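Local coordinates for BH2621 protein (Bacillus halodurans, PDB 2QML) that probably acts as an N-acyltransferase of the GNAT superfamily, perhaps transferring fatty acyl chains to a lysine amino group in siderophore biosynthesis, at residues D93-Y98 with T142-P147; L122-L127 with K159-Q164; K153-F158 with I175-K180. All coordinates share one frame; numbering follows the deposited sequence.

Interaction 1 (D93-Y98 with T142-P147); sequences DIIANY and TIVAEP
The carboxylate of Glu146, whose aliphatic stem rests against Ile95, is gripped by two partners: OE2 forms a salt bridge with Lys174, and OE1 is hydrogen-bonded to a bound glycerol, probably from the crystallisation liquor. The polar end thus points to its own partners, while the methylenes meet Ile95. The CG of Glu146 stands between its own backbone N and carbonyl carbon (chi1 39°), and a second bend follows at chi2. This folded chain meets Ile95 obliquely, CG lying 4.0 Å from Ile95 CD1. The other branch of the isoleucine faces Val144, two residues before Glu146, with Ile95 CG2 at 4.3 Å from Val144 CG2. Both are plain van der Waals approaches, the second the more distant, and no hydrogen bond joins the two segments.

What steadies Ile95 is local. Asp93 OD2 accepts a nearly straight bond (166°) from Ile95 N at 3.0 Å, met on the anti side and 29° out of the carboxylate plane; this is an Asx turn. It introduces the short 3-10 segment 94-97. Asp93 is itself positioned by His69, whose NE2 binds OD1, so the histidine acts as a second shell to the turn.

The 3-10 segment belongs to the connection between strands 80-89 and 106-112, and it lies over one face of the central sheet. Ile95 also touches Tyr88 and Leu178 there. Strand 142-145 runs between strands 106-112 and 175-182, presenting Val144 to this connection while Ala145 points to the opposite face, which is covered by helix 152-160.

Interaction 2 (L122-L127 with K159-Q164); sequences LIYPLL and KKCGFQ
Tyr124 turns its CG away from the carbonyl carbon (chi1 -70°), whereas Leu127, one helical turn on, carries its CG opposite the backbone N (chi1 179°); between them the two side chains receive the sulfur of Cys161. The SG atom lies 3.8 Å from Leu127 CD2 and 3.9 Å from Tyr124 CD1. Seen from the ring, the thiol is at the edge: SG is 5.2 Å from the centroid of the Tyr124 ring and 77° off its normal, a sulfur-aromatic contact made near the ring plane. One face of the same ring is backed by its helix neighbour Ile123, whose CG2 sits 4.0 Å above the ring plane, displaced toward the rim.

Lys160 supplies the rest of the contact with its hydrocarbon chain. It crosses the tyrosine at about a right angle, and bends at chi2 and chi3 lay its CG and CE beside the hydroxyl. Lys160 CB approaches Tyr124 CE1 obliquely at 3.7 Å, while Lys160 CE comes equally near to Tyr124 OH. On the lysine side only carbons take part, and no hydrogen bond is formed across the segments.

The backbone that delivers Cys161 has just left the helix. Gly162, with positive phi, is the C-prime residue of a Schellman motif in which Gly162 N bonds to Lys159 O and Phe163 N reaches back to Phe158 O. At these backbone angles a CB would collide with the preceding carbonyl, so the position suits a residue without a side chain.

The contact thus joins the N-terminal part of helix 123-135 to the closing turn of helix 152-160. Ile123 and Leu127 also reach Leu110 of strand 106-112 and Trp85 of strand 80-89, and Arg189 of helix 183-194 binds the carbonyl of Lys160.

Interaction 3 (K153-F158 with I175-K180); sequences KMIHVF and IGLLMK
The Phe158 ring is met by Met179, a selenomethionine: its SE lies 5.1 Å from the ring centroid and 60° off the normal, an oblique Met-aromatic contact. One face of the ring carries Met154, another selenomethionine, whose CE stands 3.6 Å above the plane and is shifted toward the rim. Phe163 adds an edge-to-face pairing with the same ring, and a bound glycerol lies about 3 Å away between nearest atoms.

Met179 reaches beyond the ring to the helix backbone. Its chain is extended at chi2 but bends at chi3 (77°), which turns the terminal methyl toward the helix backbone. Met179 SE packs at 3.8 Å on Phe158 CB, and Met179 CE ends 3.6 Å from Ile155 O, a nonpolar approach of a methyl group to a helix carbonyl. The selenium and its methyl therefore fit between two residues almost one turn apart.

Ile155 completes the interface. Its CG2 lies 3.8 Å from Leu177 CD2, and CG1 and CD1 also border this one leucine methyl, so that a single branch of Leu177 faces much of the isoleucine. The two side chains cross at about a right angle. On the strand, the alternation of residues gives Leu177 and Met179 to the helix and Leu178 to the other face, where it meets Val144 and Tyr99.

At closest approach the two short axes are 10.5 Å apart, and their N-to-C directions differ by 12°, so helix and strand run nearly parallel. Helix 152-160 links parallel strands 142-145 and 164-170 as a beta-alpha-beta crossover, with strand 175-182 inserted between them, a topology characteristic of the C-terminal half of the GNAT fold.

Three successive layers are joined here. Interaction 1 sets a connecting loop on one face of the sheet, and interaction 3 sets helix 152-160 on the other; their centres are about 11 Å apart, bridged by adjacent strands through a probable hydrogen bond of 2.8 Å from Met179 N to Ala145 O. Interaction 2 continues along the same helix, its centre about 10 Å from that of interaction 3, and ties in helix 123-135. It reaches interaction 1, about 17 Å away between centres, through Phe163, whose CE2 lies 3.4 Å from Ile143 O. Glycerol is bound near Glu146 and also near Phe158; such molecules, probably from the crystallisation liquor, may mark a pocket, although no active-site residue is established.

Interaction 1 (D93-Y98 with T142-P147)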
ATOM      1  N   ASP A  93      -7.358  -7.301 -11.239  1.00 27.75           N
ATOM      2  CA  ASP A  93      -5.962  -7.408 -11.016  1.00 24.81           C
ATOM      3  C   ASP A  93      -5.473  -8.840 -11.265  1.00 24.24           C
ATOM      4  O   ASP A  93      -6.262  -9.789 -11.170  1.00 24.43           O
ATOM      5  CB  ASP A  93      -5.668  -7.052  -9.567  1.00 22.91           C
ATOM      6  CG  ASP A  93      -4.211  -6.797  -9.336  1.00 31.36           C
ATOM      7  OD1 ASP A  93      -3.788  -5.663  -9.688  1.00 31.23           O
ATOM      8  OD2 ASP A  93      -3.506  -7.694  -8.802  1.00 28.21           O
ATOM      9  N   ILE A  94      -4.184  -8.973 -11.558  1.00 23.80           N
ATOM     10  CA  ILE A  94      -3.549 -10.281 -11.751  1.00 25.08           C
ATOM     11  C   ILE A  94      -3.757 -11.207 -10.545  1.00 24.10           C
ATOM     12  O   ILE A  94      -3.914 -12.424 -10.706  1.00 25.90           O
ATOM     13  CB  ILE A  94      -2.039 -10.132 -12.122  1.00 27.74           C
ATOM     14  CG1 ILE A  94      -1.466 -11.481 -12.554  1.00 31.32           C
ATOM     15  CG2 ILE A  94      -1.194  -9.505 -10.983  1.00 25.80           C
ATOM     16  CD1 ILE A  94      -0.046 -11.371 -12.990  1.00 31.28           C
ATOM     17  N   ILE A  95      -3.851 -10.647  -9.344  1.00 21.55           N
ATOM     18  CA  ILE A  95      -3.927 -11.523  -8.146  1.00 23.23           C
ATOM     19  C   ILE A  95      -5.263 -12.305  -8.082  1.00 22.96           C
ATOM     20  O   ILE A  95      -5.314 -13.343  -7.432  1.00 23.26           O
ATOM     21  CB  ILE A  95      -3.674 -10.742  -6.839  1.00 22.39           C
ATOM     22  CG1 ILE A  95      -3.249 -11.658  -5.675  1.00 24.40           C
ATOM     23  CG2 ILE A  95      -4.927  -9.883  -6.447  1.00 22.20           C
ATOM     24  CD1 ILE A  95      -2.048 -12.534  -5.907  1.00 21.77           C
ATOM     25  N   ALA A  96      -6.313 -11.850  -8.791  1.00 21.01           N
ATOM     26  CA  ALA A  96      -7.601 -12.542  -8.874  1.00 23.84           C
ATOM     27  C   ALA A  96      -7.450 -13.986  -9.364  1.00 22.73           C
ATOM     28  O   ALA A  96      -8.267 -14.817  -9.081  1.00 23.71           O
ATOM     29  CB  ALA A  96      -8.593 -11.791  -9.791  1.00 22.67           C
ATOM     30  N   ASN A  97      -6.443 -14.250 -10.165  1.00 24.00           N
ATOM     31  CA  ASN A  97      -6.197 -15.596 -10.685  1.00 23.78           C
ATOM     32  C   ASN A  97      -5.683 -16.609  -9.671  1.00 23.11           C
ATOM     33  O   ASN A  97      -5.634 -17.787  -9.970  1.00 25.12           O
ATOM     34  CB  ASN A  97      -5.168 -15.512 -11.800  1.00 24.85           C
ATOM     35  CG  ASN A  97      -5.626 -14.660 -12.941  1.00 31.68           C
ATOM     36  OD1 ASN A  97      -6.660 -14.911 -13.533  1.00 36.62           O
ATOM     37  ND2 ASN A  97      -4.893 -13.608 -13.214  1.00 36.32           N
ATOM     38  N   TYR A  98      -5.298 -16.166  -8.486  1.00 21.82           N
ATOM     39  CA  TYR A  98      -4.628 -17.029  -7.511  1.00 20.84           C
ATOM     40  C   TYR A  98      -5.439 -17.483  -6.311  1.00 23.19           C
ATOM     41  O   TYR A  98      -4.946 -18.296  -5.532  1.00 24.96           O
ATOM     42  CB  TYR A  98      -3.367 -16.294  -7.034  1.00 21.81           C
ATOM     43  CG  TYR A  98      -2.347 -16.128  -8.122  1.00 21.34           C
ATOM     44  CD1 TYR A  98      -2.439 -15.095  -9.033  1.00 22.76           C
ATOM     45  CD2 TYR A  98      -1.300 -17.023  -8.270  1.00 23.81           C
ATOM     46  CE1 TYR A  98      -1.534 -14.949 -10.049  1.00 26.07           C
ATOM     47  CE2 TYR A  98      -0.382 -16.874  -9.276  1.00 23.77           C
ATOM     48  CZ  TYR A  98      -0.509 -15.842 -10.168  1.00 24.04           C
ATOM     49  OH  TYR A  98       0.400 -15.658 -11.159  1.00 27.15           O
ATOM     50  N   THR A 142     -12.600  -7.863   2.633  1.00 24.08           N
ATOM     51  CA  THR A 142     -11.249  -8.411   2.639  1.00 23.06           C
ATOM     52  C   THR A 142     -10.325  -7.549   1.832  1.00 22.19           C
ATOM     53  O   THR A 142     -10.684  -7.109   0.720  1.00 24.16           O
ATOM     54  CB  THR A 142     -11.226  -9.868   2.049  1.00 21.79           C
ATOM     55  OG1 THR A 142     -12.223 -10.653   2.723  1.00 24.73           O
ATOM     56  CG2 THR A 142      -9.772 -10.511   2.144  1.00 23.85           C
ATOM     57  N   ILE A 143      -9.140  -7.279   2.385  1.00 22.08           N
ATOM     58  CA  ILE A 143      -8.068  -6.619   1.660  1.00 22.64           C
ATOM     59  C   ILE A 143      -6.885  -7.600   1.611  1.00 21.98           C
ATOM     60  O   ILE A 143      -6.567  -8.221   2.594  1.00 22.64           O
ATOM     61  CB  ILE A 143      -7.626  -5.278   2.279  1.00 24.71           C
ATOM     62  CG1 ILE A 143      -8.782  -4.252   2.266  1.00 30.66           C
ATOM     63  CG2 ILE A 143      -6.433  -4.694   1.513  1.00 24.06           C
ATOM     64  CD1 ILE A 143      -8.527  -2.979   3.046  1.00 25.52           C
ATOM     65  N   VAL A 144      -6.273  -7.731   0.438  1.00 18.80           N
ATOM     66  CA  VAL A 144      -5.160  -8.629   0.221  1.00 21.48           C
ATOM     67  C   VAL A 144      -3.880  -7.859  -0.095  1.00 21.44           C
ATOM     68  O   VAL A 144      -3.872  -6.698  -0.527  1.00 23.35           O
ATOM     69  CB  VAL A 144      -5.441  -9.669  -0.900  1.00 21.46           C
ATOM     70  CG1 VAL A 144      -6.744 -10.436  -0.628  1.00 23.57           C
ATOM     71  CG2 VAL A 144      -5.407  -9.010  -2.314  1.00 21.13           C
ATOM     72  N   ALA A 145      -2.779  -8.542   0.153  1.00 20.12           N
ATOM     73  CA  ALA A 145      -1.425  -8.058  -0.125  1.00 19.79           C
ATOM     74  C   ALA A 145      -0.621  -9.293  -0.583  1.00 22.51           C
ATOM     75  O   ALA A 145      -0.933 -10.447  -0.198  1.00 22.37           O
ATOM     76  CB  ALA A 145      -0.827  -7.455   1.082  1.00 22.63           C
ATOM     77  N   GLU A 146       0.360  -9.045  -1.458  1.00 21.70           N
ATOM     78  CA  GLU A 146       1.252 -10.098  -1.966  1.00 23.74           C
ATOM     79  C   GLU A 146       2.707  -9.620  -1.965  1.00 23.29           C
ATOM     80  O   GLU A 146       3.337  -9.622  -3.020  1.00 25.68           O
ATOM     81  CB  GLU A 146       0.757 -10.625  -3.341  1.00 24.09           C
ATOM     82  CG  GLU A 146       0.184  -9.574  -4.317  1.00 28.93           C
ATOM     83  CD  GLU A 146       1.133  -8.399  -4.516  1.00 32.64           C
ATOM     84  OE1 GLU A 146       1.159  -7.549  -3.592  1.00 34.59           O
ATOM     85  OE2 GLU A 146       1.873  -8.317  -5.550  1.00 28.96           O
ATOM     86  N   PRO A 147       3.248  -9.305  -0.762  1.00 21.20           N
ATOM     87  CA  PRO A 147       4.631  -8.920  -0.666  1.00 22.49           C
ATOM     88  C   PRO A 147       5.536 -10.014  -1.252  1.00 21.51           C
ATOM     89  O   PRO A 147       5.189 -11.204  -1.141  1.00 20.84           O
ATOM     90  CB  PRO A 147       4.866  -8.829   0.853  1.00 22.19           C
ATOM     91  CG  PRO A 147       3.753  -9.702   1.491  1.00 19.74           C
ATOM     92  CD  PRO A 147       2.597  -9.439   0.571  1.00 21.64           C
TER

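Interaction 2 (L122-L127 with K159-Q164)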
ATOM      1  N   LEU A 122       6.986   4.196  11.207  1.00 27.72           N
ATOM      2  CA  LEU A 122       5.982   5.036  10.544  1.00 27.46           C
ATOM      3  C   LEU A 122       5.126   4.274   9.565  1.00 23.53           C
ATOM      4  O   LEU A 122       4.023   4.735   9.258  1.00 23.33           O
ATOM      5  CB  LEU A 122       6.643   6.274   9.892  1.00 26.97           C
ATOM      6  CG  LEU A 122       7.269   7.249  10.899  1.00 29.35           C
ATOM      7  CD1 LEU A 122       8.252   8.172  10.169  1.00 33.46           C
ATOM      8  CD2 LEU A 122       6.189   8.017  11.680  1.00 29.40           C
ATOM      9  N   ILE A 123       5.566   3.121   9.058  1.00 23.17           N
ATOM     10  CA  ILE A 123       4.665   2.353   8.195  1.00 22.45           C
ATOM     11  C   ILE A 123       3.358   1.963   8.881  1.00 21.59           C
ATOM     12  O   ILE A 123       2.325   1.904   8.210  1.00 22.84           O
ATOM     13  CB  ILE A 123       5.388   1.072   7.663  1.00 23.62           C
ATOM     14  CG1 ILE A 123       4.593   0.361   6.568  1.00 27.20           C
ATOM     15  CG2 ILE A 123       5.656   0.097   8.822  1.00 24.11           C
ATOM     16  CD1 ILE A 123       4.196   1.214   5.410  1.00 27.28           C
ATOM     17  N   TYR A 124       3.364   1.688  10.182  1.00 21.77           N
ATOM     18  CA  TYR A 124       2.130   1.251  10.863  1.00 23.36           C
ATOM     19  C   TYR A 124       1.000   2.255  10.848  1.00 22.86           C
ATOM     20  O   TYR A 124      -0.080   1.935  10.343  1.00 23.34           O
ATOM     21  CB  TYR A 124       2.444   0.840  12.301  1.00 24.57           C
ATOM     22  CG  TYR A 124       3.218  -0.414  12.373  1.00 28.41           C
ATOM     23  CD1 TYR A 124       2.590  -1.633  12.163  1.00 27.58           C
ATOM     24  CD2 TYR A 124       4.582  -0.395  12.632  1.00 27.77           C
ATOM     25  CE1 TYR A 124       3.300  -2.798  12.205  1.00 27.44           C
ATOM     26  CE2 TYR A 124       5.300  -1.579  12.696  1.00 26.75           C
ATOM     27  CZ  TYR A 124       4.635  -2.769  12.474  1.00 24.05           C
ATOM     28  OH  TYR A 124       5.339  -3.961  12.535  1.00 30.05           O
ATOM     29  N   PRO A 125       1.209   3.478  11.355  1.00 22.88           N
ATOM     30  CA  PRO A 125       0.077   4.430  11.300  1.00 23.76           C
ATOM     31  C   PRO A 125      -0.398   4.738   9.868  1.00 22.16           C
ATOM     32  O   PRO A 125      -1.598   4.952   9.632  1.00 19.38           O
ATOM     33  CB  PRO A 125       0.636   5.685  12.010  1.00 24.20           C
ATOM     34  CG  PRO A 125       2.125   5.559  11.939  1.00 25.42           C
ATOM     35  CD  PRO A 125       2.363   4.067  12.058  1.00 23.69           C
ATOM     36  N   LEU A 126       0.529   4.774   8.918  1.00 21.08           N
ATOM     37  CA  LEU A 126       0.171   5.039   7.526  1.00 21.07           C
ATOM     38  C   LEU A 126      -0.659   3.912   6.931  1.00 21.25           C
ATOM     39  O   LEU A 126      -1.715   4.149   6.343  1.00 19.96           O
ATOM     40  CB  LEU A 126       1.403   5.241   6.686  1.00 22.69           C
ATOM     41  CG  LEU A 126       2.148   6.550   6.879  1.00 21.90           C
ATOM     42  CD1 LEU A 126       3.592   6.445   6.319  1.00 26.16           C
ATOM     43  CD2 LEU A 126       1.347   7.740   6.280  1.00 22.98           C
ATOM     44  N   LEU A 127      -0.171   2.684   7.063  1.00 23.26           N
ATOM     45  CA  LEU A 127      -0.894   1.539   6.550  1.00 21.29           C
ATOM     46  C   LEU A 127      -2.259   1.384   7.233  1.00 20.66           C
ATOM     47  O   LEU A 127      -3.251   1.122   6.534  1.00 21.99           O
ATOM     48  CB  LEU A 127      -0.040   0.276   6.693  1.00 19.53           C
ATOM     49  CG  LEU A 127      -0.721  -0.991   6.216  1.00 22.38           C
ATOM     50  CD1 LEU A 127      -1.057  -1.008   4.710  1.00 20.52           C
ATOM     51  CD2 LEU A 127       0.168  -2.274   6.627  1.00 24.04           C
ATOM     52  N   LYS A 159       1.308  -8.831   9.031  1.00 20.95           N
ATOM     53  CA  LYS A 159       0.751  -9.679  10.088  1.00 25.11           C
ATOM     54  C   LYS A 159       0.301  -8.859  11.300  1.00 25.54           C
ATOM     55  O   LYS A 159      -0.764  -9.104  11.857  1.00 23.82           O
ATOM     56  CB  LYS A 159       1.769 -10.725  10.540  1.00 27.58           C
ATOM     57  CG  LYS A 159       1.963 -11.860   9.569  1.00 25.20           C
ATOM     58  CD  LYS A 159       3.006 -12.850  10.096  1.00 29.50           C
ATOM     59  CE  LYS A 159       3.322 -13.903   9.040  1.00 34.33           C
ATOM     60  NZ  LYS A 159       4.475 -14.755   9.441  1.00 32.05           N
ATOM     61  N   LYS A 160       1.111  -7.876  11.703  1.00 24.01           N
ATOM     62  CA  LYS A 160       0.805  -7.037  12.857  1.00 25.28           C
ATOM     63  C   LYS A 160      -0.457  -6.238  12.619  1.00 25.31           C
ATOM     64  O   LYS A 160      -1.153  -5.899  13.583  1.00 27.95           O
ATOM     65  CB  LYS A 160       1.985  -6.128  13.171  1.00 28.15           C
ATOM     66  CG  LYS A 160       3.119  -6.831  13.939  1.00 39.31           C
ATOM     67  CD  LYS A 160       3.193  -6.480  15.444  1.00 47.69           C
ATOM     68  CE  LYS A 160       3.604  -4.974  15.618  1.00 57.43           C
ATOM     69  NZ  LYS A 160       4.195  -4.558  16.933  1.00 51.57           N
ATOM     70  N   CYS A 161      -0.772  -5.936  11.362  1.00 24.43           N
ATOM     71  CA  CYS A 161      -2.003  -5.218  11.004  1.00 24.36           C
ATOM     72  C   CYS A 161      -3.217  -6.096  10.736  1.00 25.93           C
ATOM     73  O   CYS A 161      -4.253  -5.573  10.339  1.00 28.25           O
ATOM     74  CB  CYS A 161      -1.760  -4.303   9.817  1.00 24.28           C
ATOM     75  SG  CYS A 161      -0.517  -3.075  10.255  1.00 27.16           S
ATOM     76  N   GLY A 162      -3.111  -7.405  10.956  1.00 23.38           N
ATOM     77  CA  GLY A 162      -4.257  -8.290  10.815  1.00 24.38           C
ATOM     78  C   GLY A 162      -4.220  -9.254   9.639  1.00 26.90           C
ATOM     79  O   GLY A 162      -5.068 -10.129   9.565  1.00 28.71           O
ATOM     80  N   PHE A 163      -3.261  -9.084   8.740  1.00 23.29           N
ATOM     81  CA  PHE A 163      -3.120  -9.968   7.574  1.00 22.73           C
ATOM     82  C   PHE A 163      -2.684 -11.361   7.994  1.00 23.43           C
ATOM     83  O   PHE A 163      -1.796 -11.525   8.853  1.00 24.07           O
ATOM     84  CB  PHE A 163      -2.118  -9.444   6.537  1.00 24.16           C
ATOM     85  CG  PHE A 163      -2.587  -8.255   5.761  1.00 22.83           C
ATOM     86  CD1 PHE A 163      -2.545  -6.970   6.298  1.00 21.33           C
ATOM     87  CD2 PHE A 163      -3.080  -8.414   4.468  1.00 22.29           C
ATOM     88  CE1 PHE A 163      -3.000  -5.876   5.573  1.00 25.30           C
ATOM     89  CE2 PHE A 163      -3.489  -7.315   3.740  1.00 26.78           C
ATOM     90  CZ  PHE A 163      -3.456  -6.064   4.298  1.00 24.36           C
ATOM     91  N   GLN A 164      -3.363 -12.348   7.433  1.00 23.29           N
ATOM     92  CA  GLN A 164      -3.019 -13.760   7.609  1.00 25.04           C
ATOM     93  C   GLN A 164      -2.399 -14.311   6.325  1.00 22.98           C
ATOM     94  O   GLN A 164      -2.952 -14.157   5.249  1.00 21.47           O
ATOM     95  CB  GLN A 164      -4.245 -14.588   7.981  1.00 27.88           C
ATOM     96  CG  GLN A 164      -4.761 -14.237   9.399  1.00 36.95           C
TER

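Interaction 3 (K153-F158 with I175-K180)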
ATOM      1  N   LYS A 153      10.386  -8.085   6.587  1.00 26.29           N
ATOM      2  CA  LYS A 153       9.910  -6.909   7.333  1.00 24.89           C
ATOM      3  C   LYS A 153       8.462  -6.596   6.981  1.00 24.66           C
ATOM      4  O   LYS A 153       7.645  -6.436   7.876  1.00 24.84           O
ATOM      5  CB  LYS A 153      10.795  -5.683   7.067  1.00 29.50           C
ATOM      6  CG  LYS A 153      10.256  -4.353   7.667  1.00 33.63           C
HETATM    7  N   MSE A 154       8.126  -6.539   5.688  1.00 23.85           N
HETATM    8  CA  MSE A 154       6.730  -6.225   5.303  1.00 23.36           C
HETATM    9  C   MSE A 154       5.735  -7.320   5.630  1.00 21.04           C
HETATM   10  O   MSE A 154       4.612  -7.040   6.019  1.00 22.75           O
HETATM   11  CB  MSE A 154       6.568  -5.832   3.820  1.00 26.23           C
HETATM   12  CG  MSE A 154       6.965  -4.434   3.536  1.00 30.94           C
HETATM   13 SE   MSE A 154       6.114  -3.055   4.670  0.75 31.67          SE
HETATM   14  CE  MSE A 154       4.229  -3.488   4.525  1.00 22.94           C
ATOM     15  N   ILE A 155       6.173  -8.557   5.502  1.00 21.13           N
ATOM     16  CA  ILE A 155       5.316  -9.668   5.915  1.00 20.90           C
ATOM     17  C   ILE A 155       5.002  -9.495   7.413  1.00 22.09           C
ATOM     18  O   ILE A 155       3.854  -9.651   7.848  1.00 23.03           O
ATOM     19  CB  ILE A 155       5.979 -11.003   5.592  1.00 23.26           C
ATOM     20  CG1 ILE A 155       6.042 -11.186   4.066  1.00 21.01           C
ATOM     21  CG2 ILE A 155       5.253 -12.176   6.293  1.00 24.82           C
ATOM     22  CD1 ILE A 155       6.943 -12.333   3.535  1.00 21.59           C
ATOM     23  N   HIS A 156       6.005  -9.169   8.212  1.00 20.78           N
ATOM     24  CA  HIS A 156       5.776  -8.914   9.648  1.00 23.18           C
ATOM     25  C   HIS A 156       4.796  -7.756   9.903  1.00 21.42           C
ATOM     26  O   HIS A 156       3.877  -7.877  10.717  1.00 22.41           O
ATOM     27  CB  HIS A 156       7.121  -8.655  10.324  1.00 22.17           C
ATOM     28  CG  HIS A 156       7.001  -8.231  11.755  1.00 27.70           C
ATOM     29  ND1 HIS A 156       6.695  -9.110  12.770  1.00 33.30           N
ATOM     30  CD2 HIS A 156       7.056  -7.002  12.323  1.00 29.07           C
ATOM     31  CE1 HIS A 156       6.602  -8.447  13.907  1.00 29.16           C
ATOM     32  NE2 HIS A 156       6.833  -7.172  13.670  1.00 30.35           N
ATOM     33  N   VAL A 157       5.009  -6.640   9.227  1.00 21.60           N
ATOM     34  CA  VAL A 157       4.167  -5.461   9.367  1.00 23.09           C
ATOM     35  C   VAL A 157       2.707  -5.852   9.011  1.00 23.11           C
ATOM     36  O   VAL A 157       1.761  -5.553   9.752  1.00 22.99           O
ATOM     37  CB  VAL A 157       4.668  -4.301   8.456  1.00 23.78           C
ATOM     38  CG1 VAL A 157       3.601  -3.176   8.309  1.00 22.20           C
ATOM     39  CG2 VAL A 157       5.990  -3.700   8.926  1.00 23.98           C
ATOM     40  N   PHE A 158       2.530  -6.511   7.867  1.00 20.86           N
ATOM     41  CA  PHE A 158       1.204  -6.950   7.442  1.00 21.35           C
ATOM     42  C   PHE A 158       0.579  -7.848   8.512  1.00 21.00           C
ATOM     43  O   PHE A 158      -0.571  -7.648   8.897  1.00 22.11           O
ATOM     44  CB  PHE A 158       1.206  -7.635   6.068  1.00 23.09           C
ATOM     45  CG  PHE A 158       1.347  -6.710   4.881  1.00 21.69           C
ATOM     46  CD1 PHE A 158       0.478  -5.647   4.724  1.00 22.66           C
ATOM     47  CD2 PHE A 158       2.301  -6.924   3.876  1.00 22.26           C
ATOM     48  CE1 PHE A 158       0.567  -4.829   3.610  1.00 22.90           C
ATOM     49  CE2 PHE A 158       2.388  -6.111   2.768  1.00 22.45           C
ATOM     50  CZ  PHE A 158       1.552  -5.044   2.645  1.00 20.78           C
ATOM     51  N   ILE A 175       7.961 -14.318  -6.491  1.00 21.64           N
ATOM     52  CA  ILE A 175       7.166 -15.247  -5.724  1.00 23.03           C
ATOM     53  C   ILE A 175       6.673 -14.399  -4.533  1.00 21.01           C
ATOM     54  O   ILE A 175       7.445 -13.995  -3.691  1.00 21.66           O
ATOM     55  CB  ILE A 175       7.872 -16.512  -5.263  1.00 22.05           C
ATOM     56  CG1 ILE A 175       8.428 -17.304  -6.457  1.00 23.42           C
ATOM     57  CG2 ILE A 175       6.882 -17.397  -4.444  1.00 21.21           C
ATOM     58  CD1 ILE A 175       9.210 -18.547  -6.075  1.00 22.59           C
ATOM     59  N   GLY A 176       5.384 -14.117  -4.514  1.00 21.22           N
ATOM     60  CA  GLY A 176       4.790 -13.364  -3.447  1.00 19.68           C
ATOM     61  C   GLY A 176       4.220 -14.284  -2.386  1.00 18.79           C
ATOM     62  O   GLY A 176       4.116 -15.493  -2.613  1.00 20.43           O
ATOM     63  N   LEU A 177       3.902 -13.706  -1.235  1.00 17.61           N
ATOM     64  CA  LEU A 177       3.184 -14.384  -0.169  1.00 18.07           C
ATOM     65  C   LEU A 177       1.814 -13.728  -0.169  1.00 17.89           C
ATOM     66  O   LEU A 177       1.687 -12.554   0.198  1.00 20.33           O
ATOM     67  CB  LEU A 177       3.877 -14.291   1.190  1.00 18.59           C
ATOM     68  CG  LEU A 177       3.151 -14.996   2.344  1.00 21.24           C
ATOM     69  CD1 LEU A 177       3.084 -16.520   2.167  1.00 22.40           C
ATOM     70  CD2 LEU A 177       3.814 -14.592   3.670  1.00 22.55           C
ATOM     71  N   LEU A 178       0.805 -14.443  -0.641  1.00 20.76           N
ATOM     72  CA  LEU A 178      -0.568 -13.924  -0.594  1.00 21.66           C
ATOM     73  C   LEU A 178      -1.022 -13.895   0.875  1.00 22.41           C
ATOM     74  O   LEU A 178      -0.909 -14.903   1.590  1.00 20.01           O
ATOM     75  CB  LEU A 178      -1.490 -14.747  -1.471  1.00 21.59           C
ATOM     76  CG  LEU A 178      -2.987 -14.404  -1.482  1.00 21.06           C
ATOM     77  CD1 LEU A 178      -3.257 -12.966  -1.973  1.00 19.76           C
ATOM     78  CD2 LEU A 178      -3.834 -15.453  -2.299  1.00 23.38           C
HETATM   79  N   MSE A 179      -1.521 -12.742   1.307  1.00 21.30           N
HETATM   80  CA  MSE A 179      -1.991 -12.504   2.667  1.00 20.39           C
HETATM   81  C   MSE A 179      -3.352 -11.828   2.570  1.00 19.77           C
HETATM   82  O   MSE A 179      -3.561 -11.004   1.664  1.00 21.84           O
HETATM   83  CB  MSE A 179      -1.032 -11.619   3.429  1.00 20.39           C
HETATM   84  CG  MSE A 179       0.355 -12.140   3.388  1.00 20.38           C
HETATM   85 SE   MSE A 179       1.611 -10.978   4.333  0.75 25.68          SE
HETATM   86  CE  MSE A 179       1.218 -11.446   6.188  1.00 19.03           C
ATOM     87  N   LYS A 180      -4.265 -12.197   3.460  1.00 20.74           N
ATOM     88  CA  LYS A 180      -5.610 -11.630   3.497  1.00 21.17           C
ATOM     89  C   LYS A 180      -5.915 -11.012   4.839  1.00 23.03           C
ATOM     90  O   LYS A 180      -5.632 -11.597   5.878  1.00 22.10           O
ATOM     91  CB  LYS A 180      -6.686 -12.670   3.194  1.00 21.68           C
ATOM     92  CG  LYS A 180      -6.492 -13.392   1.873  1.00 29.97           C
ATOM     93  CD  LYS A 180      -7.773 -14.081   1.306  1.00 33.95           C
ATOM     94  CE  LYS A 180      -8.414 -15.094   2.172  1.00 45.21           C
ATOM     95  NZ  LYS A 180      -9.621 -15.646   1.439  1.00 44.19           N
TER